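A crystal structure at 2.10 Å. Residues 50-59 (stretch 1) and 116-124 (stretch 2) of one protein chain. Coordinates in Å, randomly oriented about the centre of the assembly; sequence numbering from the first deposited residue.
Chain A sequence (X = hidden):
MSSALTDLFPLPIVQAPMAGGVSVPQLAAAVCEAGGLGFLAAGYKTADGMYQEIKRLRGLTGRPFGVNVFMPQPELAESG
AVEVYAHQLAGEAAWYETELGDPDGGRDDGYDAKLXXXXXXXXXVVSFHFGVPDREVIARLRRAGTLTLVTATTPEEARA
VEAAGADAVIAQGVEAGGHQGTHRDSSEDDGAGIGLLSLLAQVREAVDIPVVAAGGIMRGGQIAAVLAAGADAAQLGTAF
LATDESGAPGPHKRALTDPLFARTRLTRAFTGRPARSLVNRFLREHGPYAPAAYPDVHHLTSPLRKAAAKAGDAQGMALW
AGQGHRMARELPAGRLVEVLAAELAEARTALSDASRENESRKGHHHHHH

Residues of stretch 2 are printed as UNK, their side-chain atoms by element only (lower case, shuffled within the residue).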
ATOM      1  N   MET A  50       0.269  33.193   5.009  1.00 23.92           N
ATOM      2  CA  MET A  50       0.081  32.555   3.718  1.00 22.28           C
ATOM      3  C   MET A  50       0.238  33.598   2.616  1.00 23.61           C
ATOM      4  O   MET A  50       0.945  33.380   1.633  1.00 21.59           O
ATOM      5  CB  MET A  50      -1.319  31.942   3.633  1.00 24.14           C
ATOM      6  CG  MET A  50      -1.672  31.371   2.261  1.00 21.16           C
ATOM      7  SD  MET A  50      -3.425  30.941   2.120  1.00 20.91           S
ATOM      8  CE  MET A  50      -4.077  32.449   1.429  1.00 19.77           C
ATOM      9  N   TYR A  51      -0.415  34.743   2.789  1.00 23.19           N
ATOM     10  CA  TYR A  51      -0.355  35.791   1.782  1.00 24.39           C
ATOM     11  C   TYR A  51       1.064  36.279   1.508  1.00 23.24           C
ATOM     12  O   TYR A  51       1.419  36.528   0.359  1.00 22.01           O
ATOM     13  CB  TYR A  51      -1.249  36.967   2.181  1.00 26.69           C
ATOM     14  CG  TYR A  51      -1.568  37.899   1.029  1.00 31.59           C
ATOM     15  CD1 TYR A  51      -1.739  37.405  -0.266  1.00 34.29           C
ATOM     16  CD2 TYR A  51      -1.754  39.262   1.241  1.00 35.64           C
ATOM     17  CE1 TYR A  51      -2.091  38.246  -1.324  1.00 36.36           C
ATOM     18  CE2 TYR A  51      -2.109  40.117   0.190  1.00 37.64           C
ATOM     19  CZ  TYR A  51      -2.278  39.601  -1.088  1.00 39.17           C
ATOM     20  OH  TYR A  51      -2.647  40.437  -2.126  1.00 39.15           O
ATOM     21  N   GLN A  52       1.875  36.409   2.555  1.00 22.95           N
ATOM     22  CA  GLN A  52       3.249  36.863   2.378  1.00 24.46           C
ATOM     23  C   GLN A  52       4.049  35.875   1.534  1.00 23.36           C
ATOM     24  O   GLN A  52       4.861  36.281   0.702  1.00 23.07           O
ATOM     25  CB  GLN A  52       3.938  37.061   3.732  1.00 27.19           C
ATOM     26  CG  GLN A  52       3.265  38.091   4.629  1.00 34.12           C
ATOM     27  CD  GLN A  52       2.963  39.388   3.899  1.00 38.58           C
ATOM     28  OE1 GLN A  52       3.852  40.005   3.313  1.00 40.29           O
ATOM     29  NE2 GLN A  52       1.700  39.810   3.932  1.00 42.12           N
ATOM     30  N   GLU A  53       3.832  34.579   1.742  1.00 21.60           N
ATOM     31  CA  GLU A  53       4.561  33.585   0.959  1.00 22.27           C
ATOM     32  C   GLU A  53       4.118  33.629  -0.499  1.00 22.88           C
ATOM     33  O   GLU A  53       4.935  33.496  -1.412  1.00 23.29           O
ATOM     34  CB  GLU A  53       4.348  32.178   1.520  1.00 21.86           C
ATOM     35  CG  GLU A  53       4.997  31.929   2.871  1.00 22.90           C
ATOM     36  CD  GLU A  53       5.218  30.449   3.127  1.00 24.79           C
ATOM     37  OE1 GLU A  53       4.306  29.651   2.819  1.00 21.00           O
ATOM     38  OE2 GLU A  53       6.299  30.087   3.641  1.00 24.33           O
ATOM     39  N   ILE A  54       2.822  33.812  -0.721  1.00 22.85           N
ATOM     40  CA  ILE A  54       2.302  33.891  -2.081  1.00 22.66           C
ATOM     41  C   ILE A  54       2.984  35.039  -2.820  1.00 23.19           C
ATOM     42  O   ILE A  54       3.436  34.880  -3.955  1.00 24.78           O
ATOM     43  CB  ILE A  54       0.768  34.104  -2.080  1.00 22.93           C
ATOM     44  CG1 ILE A  54       0.074  32.828  -1.592  1.00 21.57           C
ATOM     45  CG2 ILE A  54       0.283  34.470  -3.477  1.00 21.09           C
ATOM     46  CD1 ILE A  54      -1.420  32.973  -1.370  1.00 21.67           C
ATOM     47  N   LYS A  55       3.067  36.196  -2.175  1.00 24.90           N
ATOM     48  CA  LYS A  55       3.713  37.353  -2.792  1.00 26.74           C
ATOM     49  C   LYS A  55       5.191  37.057  -3.040  1.00 25.78           C
ATOM     50  O   LYS A  55       5.734  37.366  -4.100  1.00 23.99           O
ATOM     51  CB  LYS A  55       3.577  38.579  -1.890  1.00 28.47           C
ATOM     52  CG  LYS A  55       2.158  39.108  -1.773  1.00 35.17           C
ATOM     53  CD  LYS A  55       2.128  40.371  -0.932  1.00 39.27           C
ATOM     54  CE  LYS A  55       0.755  41.015  -0.946  1.00 42.64           C
ATOM     55  NZ  LYS A  55       0.745  42.314  -0.210  1.00 45.87           N
ATOM     56  N   ARG A  56       5.831  36.452  -2.047  1.00 26.50           N
ATOM     57  CA  ARG A  56       7.239  36.095  -2.126  1.00 27.66           C
ATOM     58  C   ARG A  56       7.488  35.221  -3.354  1.00 26.46           C
ATOM     59  O   ARG A  56       8.374  35.495  -4.164  1.00 27.37           O
ATOM     60  CB  ARG A  56       7.635  35.330  -0.864  1.00 31.00           C
ATOM     61  CG  ARG A  56       9.109  34.988  -0.741  1.00 35.54           C
ATOM     62  CD  ARG A  56       9.874  36.114  -0.067  1.00 41.35           C
ATOM     63  NE  ARG A  56      10.821  36.752  -0.977  1.00 45.65           N
ATOM     64  CZ  ARG A  56      11.882  36.143  -1.496  1.00 46.63           C
ATOM     65  NH1 ARG A  56      12.688  36.805  -2.316  1.00 48.07           N
ATOM     66  NH2 ARG A  56      12.142  34.878  -1.189  1.00 48.80           N
ATOM     67  N   LEU A  57       6.689  34.170  -3.487  1.00 25.71           N
ATOM     68  CA  LEU A  57       6.818  33.230  -4.593  1.00 23.08           C
ATOM     69  C   LEU A  57       6.610  33.860  -5.970  1.00 23.15           C
ATOM     70  O   LEU A  57       7.303  33.514  -6.923  1.00 20.54           O
ATOM     71  CB  LEU A  57       5.834  32.077  -4.398  1.00 22.60           C
ATOM     72  CG  LEU A  57       5.908  30.934  -5.408  1.00 22.79           C
ATOM     73  CD1 LEU A  57       7.332  30.379  -5.473  1.00 21.21           C
ATOM     74  CD2 LEU A  57       4.924  29.853  -4.998  1.00 20.57           C
ATOM     75  N   ARG A  58       5.649  34.774  -6.078  1.00 22.91           N
ATOM     76  CA  ARG A  58       5.386  35.436  -7.349  1.00 23.86           C
ATOM     77  C   ARG A  58       6.607  36.237  -7.785  1.00 24.62           C
ATOM     78  O   ARG A  58       6.815  36.476  -8.975  1.00 26.11           O
ATOM     79  CB  ARG A  58       4.167  36.351  -7.230  1.00 25.03           C
ATOM     80  CG  ARG A  58       2.845  35.594  -7.206  1.00 25.60           C
ATOM     81  CD  ARG A  58       1.699  36.501  -6.773  1.00 28.23           C
ATOM     82  NE  ARG A  58       0.391  35.891  -6.999  1.00 26.01           N
ATOM     83  CZ  ARG A  58      -0.743  36.348  -6.478  1.00 27.75           C
ATOM     84  NH1 ARG A  58      -0.727  37.421  -5.693  1.00 25.47           N
ATOM     85  NH2 ARG A  58      -1.892  35.737  -6.744  1.00 26.90           N
ATOM     86  N   GLY A  59       7.414  36.645  -6.812  1.00 25.86           N
ATOM     87  CA  GLY A  59       8.617  37.393  -7.114  1.00 24.92           C
ATOM     88  C   GLY A  59       9.748  36.448  -7.476  1.00 26.03           C
ATOM     89  O   GLY A  59      10.775  36.871  -8.006  1.00 26.57           O
ATOM     90  N   UNK A 116     -10.699  34.310   1.562  1.00 23.04           N
ATOM     91  CA  UNK A 116     -10.876  35.703   1.165  1.00 23.81           C
ATOM     92  C   UNK A 116      -9.645  36.144   0.376  1.00 23.84           C
ATOM     93  O   UNK A 116      -9.752  36.797  -0.666  1.00 24.12           O
ATOM     94  c   UNK A 116     -11.059  36.579   2.403  1.00 23.17           C
ATOM     95  N   UNK A 117      -8.471  35.771   0.873  1.00 23.40           N
ATOM     96  CA  UNK A 117      -7.224  36.118   0.207  1.00 23.31           C
ATOM     97  C   UNK A 117      -7.108  35.443  -1.161  1.00 23.36           C
ATOM     98  O   UNK A 117      -6.775  36.087  -2.159  1.00 22.39           O
ATOM     99  c   UNK A 117      -6.006  35.712   1.069  1.00 24.15           C
ATOM    100  c   UNK A 117      -4.725  35.817   0.253  1.00 24.40           C
ATOM    101  c   UNK A 117      -5.918  36.612   2.296  1.00 23.93           C
ATOM    102  N   UNK A 118      -7.388  34.144  -1.201  1.00 23.44           N
ATOM    103  CA  UNK A 118      -7.294  33.376  -2.440  1.00 23.28           C
ATOM    104  C   UNK A 118      -8.311  33.801  -3.495  1.00 23.57           C
ATOM    105  O   UNK A 118      -8.090  33.618  -4.693  1.00 23.14           O
ATOM    106  c   UNK A 118      -7.439  31.883  -2.129  1.00 20.77           C
ATOM    107  c   UNK A 118      -6.292  31.354  -1.257  1.00 21.53           C
ATOM    108  c   UNK A 118      -6.631  29.980  -0.697  1.00 19.68           C
ATOM    109  c   UNK A 118      -5.015  31.311  -2.091  1.00 17.37           C
ATOM    110  N   UNK A 119      -9.427  34.369  -3.050  1.00 25.44           N
ATOM    111  CA  UNK A 119     -10.454  34.823  -3.978  1.00 26.24           C
ATOM    112  C   UNK A 119     -10.209  36.267  -4.407  1.00 28.24           C
ATOM    113  O   UNK A 119     -10.549  36.656  -5.521  1.00 27.39           O
ATOM    114  c   UNK A 119     -12.649  32.748  -4.683  1.00 24.06           C
ATOM    115  c   UNK A 119     -12.393  33.273  -3.267  1.00 26.29           C
ATOM    116  c   UNK A 119     -11.842  34.698  -3.345  1.00 26.29           C
ATOM    117  c   UNK A 119     -13.672  33.254  -2.439  1.00 25.50           C
ATOM    118  N   UNK A 120      -9.605  37.059  -3.528  1.00 29.49           N
ATOM    119  CA  UNK A 120      -9.335  38.452  -3.853  1.00 31.08           C
ATOM    120  C   UNK A 120      -8.107  38.611  -4.754  1.00 30.62           C
ATOM    121  O   UNK A 120      -8.020  39.560  -5.538  1.00 30.29           O
ATOM    122  o   UNK A 120      -7.839  41.242  -2.486  1.00 42.57           O
ATOM    123  o   UNK A 120      -9.824  41.372  -3.428  1.00 41.77           O
ATOM    124  c   UNK A 120      -9.147  39.262  -2.573  1.00 34.49           C
ATOM    125  c   UNK A 120      -8.921  40.730  -2.847  1.00 39.38           C
ATOM    126  N   UNK A 121      -7.165  37.677  -4.640  1.00 28.61           N
ATOM    127  CA  UNK A 121      -5.942  37.700  -5.439  1.00 27.26           C
ATOM    128  C   UNK A 121      -5.643  36.253  -5.855  1.00 27.18           C
ATOM    129  O   UNK A 121      -4.661  35.658  -5.415  1.00 26.59           O
ATOM    130  o   UNK A 121      -2.701  39.337  -4.851  1.00 31.76           O
ATOM    131  o   UNK A 121      -3.593  38.415  -6.634  1.00 30.14           O
ATOM    132  c   UNK A 121      -4.797  38.255  -4.589  1.00 28.42           C
ATOM    133  c   UNK A 121      -3.613  38.701  -5.420  1.00 28.79           C
ATOM    134  N   UNK A 122      -6.482  35.684  -6.736  1.00 25.99           N
ATOM    135  CA  UNK A 122      -6.385  34.311  -7.246  1.00 24.97           C
ATOM    136  C   UNK A 122      -5.001  33.750  -7.570  1.00 25.12           C
ATOM    137  O   UNK A 122      -4.145  34.438  -8.130  1.00 24.02           O
ATOM    138  c   UNK A 122      -7.466  36.451  -7.520  1.00 24.93           C
ATOM    139  c   UNK A 122      -8.308  35.358  -8.133  1.00 26.80           C
ATOM    140  c   UNK A 122      -7.279  34.337  -8.481  1.00 25.70           C
ATOM    141  N   UNK A 123      -4.797  32.489  -7.200  1.00 23.36           N
ATOM    142  CA  UNK A 123      -3.552  31.792  -7.492  1.00 22.80           C
ATOM    143  C   UNK A 123      -3.934  30.723  -8.515  1.00 22.57           C
ATOM    144  O   UNK A 123      -5.111  30.389  -8.665  1.00 22.71           O
ATOM    145  c   UNK A 123      -2.646  32.221  -5.191  1.00 22.91           C
ATOM    146  c   UNK A 123      -3.878  30.082  -5.672  1.00 21.50           C
ATOM    147  c   UNK A 123      -2.942  31.141  -6.231  1.00 22.57           C
ATOM    148  N   UNK A 124      -2.951  30.170  -9.235  1.00 22.24           N
ATOM    149  CA  UNK A 124      -3.243  29.148 -10.243  1.00 20.45           C
ATOM    150  C   UNK A 124      -3.941  27.878  -9.759  1.00 20.30           C
ATOM    151  O   UNK A 124      -4.881  27.398 -10.395  1.00 20.77           O
ATOM    152  c   UNK A 124      -1.145  30.152 -10.674  1.00 21.11           C
ATOM    153  c   UNK A 124      -1.867  28.853 -10.839  1.00 20.56           C
ATOM    154  c   UNK A 124      -1.525  30.537  -9.265  1.00 21.03           C
TER

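Position 116 has a single side-chain carbon, and nothing else is attached to it. It lies far from stretch 1, on an exposed part of a helix that began earlier in the chain. A one-carbon side chain is alanine, Ala116, whose small methyl group suits a solvent-facing helical position.

Position 117 carries three carbons: one bonded to CA, which itself holds the other two. One carbon of the fork lies 3.4 Å from CD1 of Tyr51 and 3.6 Å from CE of Met50. Branching at CB with no further atoms identifies valine, and the touching carbon is CG1. The CA-to-CB bond of Val117 points toward stretch 1. A short, branched apolar side chain fits here, where the backbones come close: the CA atoms of Tyr51 and Val117 are 7.1 Å apart.

Position 118 has four carbons, forked at the second. The carbon at the fork is 3.6 Å from CE of Met50, and one tip is 4.0 Å from CD1 of Ile54. This is the pattern of leucine, Leu118. Its CA-to-CB bond points sideways, but the end of the side chain comes nearer to stretch 1. The extra carbon before the fork gives this buried side chain the reach that the sideways bond requires.

Position 119 repeats the four-carbon, second-atom fork, but is out of reach of stretch 1 and instead touches a crystal neighbour. It too is leucine; this contact sets no demand on Leu119, which is only partly exposed, so an apolar side chain is tolerated.

Position 120 shows two carbons, the second bearing two oxygens, and makes no contact with stretch 1. This short carboxylate is aspartate. Asp120 is exposed, a setting in which a charged group can stay hydrated.

Position 121 has the same atoms, two carbons ending in two oxygens, but its CA-to-CB bond points toward stretch 1. One oxygen is 2.9 Å from OH of Tyr51 and also 2.9 Å from NH1 of Arg58. This is Asp121, with OD2 as that shared oxygen. Tyr51 OH donates a hydrogen bond to it, while Arg58 forms a salt bridge whose NH1-to-OD2 hydrogen bond is weak in geometry. Asp121 is also the first residue after the helix to leave helical phi/psi.

Position 122 has three carbons closing a ring onto the backbone N. The ring makes no close contact, but the backbone O of position 122 lies 2.9 Å from NH2 of Arg58. The ring defines proline. The CA-to-CB bond of Pro122 points away from stretch 1, and its constrained phi, here -40°, suits a chain that has just left the helix.

Position 123 again has one carbon carrying two, and one tip packs 4.1 Å from CG2 of Ile54. It is valine, and apolar Val123 suits this buried site.

Position 124 has another three-carbon ring closed onto N, without contact to stretch 1. It is Pro124, whose phi of -59° is one the ring readily allows.

The contact thus combines apolar packing with a polar cluster. Two helices whose directions differ by 32° pack through Met50, Tyr51 and Ile54 against Val117 and Leu118, while Val123 extends the apolar surface beyond the helix. Past the helix, Asp121 accepts from Tyr51 and pairs with Arg58, whose NH2 also donates to the backbone O of Asp121 at 3.1 Å, tying the turn to stretch 1.

Stretch 2, residues 116-124: AVLLDDPVP
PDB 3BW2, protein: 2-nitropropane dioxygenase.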